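Local coordinates for ketol-acid reductoisomerase (uncultured archaeon GZfos26G2, PDB 4XDY), which catalyses the magnesium-dependent alkyl migration and NADH-preferring reduction of (S)-2-acetolactate to (R)-2,3-dihydroxy-isovalerate in branched-chain amino acid biosynthesis, at the interface of chains A and B. Sequence-based numbering; all coordinates share one arbitrary frame. Chains: chain A/B, Ketol-acid reductoisomerase.

The interface of chains A and B. Residues chain A 271-272, 276, 279; chain B 213-214, 216-217.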
ATOM      1  N   ILE A 271      10.316  10.068 -10.529  1.00 18.63           N
ATOM      2  CA  ILE A 271      11.171   9.714  -9.378  1.00 19.10           C
ATOM      3  C   ILE A 271      12.461   9.165  -9.995  1.00 21.78           C
ATOM      4  O   ILE A 271      12.549   7.966 -10.340  1.00 20.74           O
ATOM      5  CB  ILE A 271      10.571   8.627  -8.487  1.00 20.05           C
ATOM      6  CG1 ILE A 271       9.132   8.939  -8.002  1.00 25.27           C
ATOM      7  CG2 ILE A 271      11.535   8.254  -7.359  1.00 21.43           C
ATOM      8  CD1 ILE A 271       8.977  10.217  -7.289  1.00 27.89           C
ATOM      9  N   GLY A 272      13.417  10.081 -10.107  1.00 23.28           N
ATOM     10  CA  GLY A 272      14.673   9.807 -10.788  1.00 22.72           C
ATOM     11  C   GLY A 272      15.899   9.961  -9.937  1.00 22.37           C
ATOM     12  O   GLY A 272      15.830   9.931  -8.712  1.00 21.03           O
ATOM     13  N   LYS A 276      17.014  10.073  -5.718  1.00 19.54           N
ATOM     14  CA  LYS A 276      17.940   9.165  -5.075  1.00 20.86           C
ATOM     15  C   LYS A 276      19.031   9.952  -4.299  1.00 22.04           C
ATOM     16  O   LYS A 276      19.420   9.572  -3.165  1.00 20.85           O
ATOM     17  CB  LYS A 276      18.571   8.194  -6.059  1.00 20.79           C
ATOM     18  CG  LYS A 276      19.338   7.075  -5.396  1.00 21.77           C
ATOM     19  CD  LYS A 276      19.908   6.044  -6.394  1.00 22.70           C
ATOM     20  CE  LYS A 276      20.685   4.961  -5.735  1.00 23.05           C
ATOM     21  NZ  LYS A 276      21.062   3.938  -6.735  1.00 22.77           N
ATOM     22  N   MET A 279      17.689  11.338  -1.189  1.00 18.55           N
ATOM     23  CA  MET A 279      17.637  10.203  -0.223  1.00 20.13           C
ATOM     24  C   MET A 279      18.979   9.941   0.450  1.00 19.62           C
ATOM     25  O   MET A 279      19.050   9.732   1.658  1.00 21.64           O
ATOM     26  CB  MET A 279      17.135   8.929  -0.902  1.00 17.52           C
ATOM     27  CG  MET A 279      15.665   8.957  -1.266  1.00 15.99           C
ATOM     28  SD  MET A 279      15.240   7.343  -1.994  1.00 18.26           S
ATOM     29  CE  MET A 279      13.432   7.347  -2.008  1.00 19.80           C
TER
ATOM     30  N   ASN B 213      14.426   3.021  -5.310  1.00 18.14           N
ATOM     31  CA  ASN B 213      15.438   3.992  -4.955  1.00 18.38           C
ATOM     32  C   ASN B 213      15.792   3.963  -3.484  1.00 17.86           C
ATOM     33  O   ASN B 213      16.947   3.925  -3.105  1.00 17.78           O
ATOM     34  CB  ASN B 213      15.111   5.444  -5.404  1.00 18.24           C
ATOM     35  CG  ASN B 213      15.408   5.654  -6.864  1.00 20.69           C
ATOM     36  OD1 ASN B 213      16.572   5.827  -7.263  1.00 21.15           O
ATOM     37  ND2 ASN B 213      14.392   5.622  -7.695  1.00 19.65           N
ATOM     38  N   GLY B 214      14.782   3.867  -2.621  1.00 17.29           N
ATOM     39  CA  GLY B 214      15.036   3.733  -1.203  1.00 18.34           C
ATOM     40  C   GLY B 214      15.856   2.476  -0.861  1.00 18.69           C
ATOM     41  O   GLY B 214      16.763   2.515  -0.036  1.00 17.39           O
ATOM     42  N   GLU B 216      17.795   0.779  -2.832  1.00 20.02           N
ATOM     43  CA  GLU B 216      19.174   0.922  -3.378  1.00 20.77           C
ATOM     44  C   GLU B 216      20.025   1.775  -2.441  1.00 20.14           C
ATOM     45  O   GLU B 216      21.223   1.495  -2.232  1.00 21.15           O
ATOM     46  CB  GLU B 216      19.127   1.490  -4.807  1.00 18.57           C
ATOM     47  CG  GLU B 216      18.649   0.509  -5.839  1.00 21.01           C
ATOM     48  CD  GLU B 216      18.638   1.083  -7.257  1.00 21.69           C
ATOM     49  OE1 GLU B 216      18.974   2.278  -7.461  1.00 23.26           O
ATOM     50  OE2 GLU B 216      18.123   0.362  -8.145  1.00 21.01           O
ATOM     51  N   VAL B 217      19.484   2.862  -1.925  1.00 18.49           N
ATOM     52  CA  VAL B 217      20.233   3.795  -1.076  1.00 18.39           C
ATOM     53  C   VAL B 217      20.687   3.051   0.165  1.00 21.58           C
ATOM     54  O   VAL B 217      21.845   3.185   0.599  1.00 18.92           O
ATOM     55  CB  VAL B 217      19.401   5.068  -0.765  1.00 17.91           C
ATOM     56  CG1 VAL B 217      19.971   5.875   0.408  1.00 21.30           C
ATOM     57  CG2 VAL B 217      19.292   5.866  -1.991  1.00 18.29           C
TER
HETATM   58  O   HOH W   1      14.311   6.002 -10.660  1.00 22.83           O
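Helix 273-287 of chain A packs against helix 205-220 of chain B in the helical C-terminal knotted domains that form the homodimer, with A:Lys276 and A:Met279 facing B:Asn213, B:Gly214, B:Glu216 and B:Val217. The side chain of A:Lys276 leaves its helix with CG anti to the backbone N (chi1 -169°) and stays extended to its end, which carries the terminal amine NZ to the carboxylate oxygen OE1 of B:Glu216, 2.8 Å away, in a salt bridge and hydrogen bond. NZ reaches OE1 on its anti side, 26° out of the carboxylate plane, and the two side chains meet roughly at right angles. The aliphatic part of the lysine is used as well: its CG lies 3.6 Å from CG2 of B:Val217, the two side chains running past each other in opposite directions, while the amide oxygen OD1 of B:Asn213 sits against CB, CG and CD. Cutting A:Lys276 back to an alanine is likely to leave the B:Glu216 carboxylate without its charged mate and to take the CG methylene from beside CG2 of B:Val217, where CB of A:Met279 would remain. One turn further along, A:Met279 lays its thioether SD over the backbone of B:Gly214, 3.7 Å from CA, where no side chain intervenes. At the end of the patch away from the salt bridge, ND2 of B:Asn213 is 3.0 Å from a water that also lies 2.7 Å from the carbonyl O of A:Ile271, a bridge that ties the asparagine amide to the loop preceding helix 273-287. Repeated by the two-fold axis, this mixture of salt bridge, apolar contact and bridging water helps hold the homodimer together; the centre of the contact lies about 20 Å from A:His112, the predicted active-site residue, so any effect on catalysis would probably be indirect.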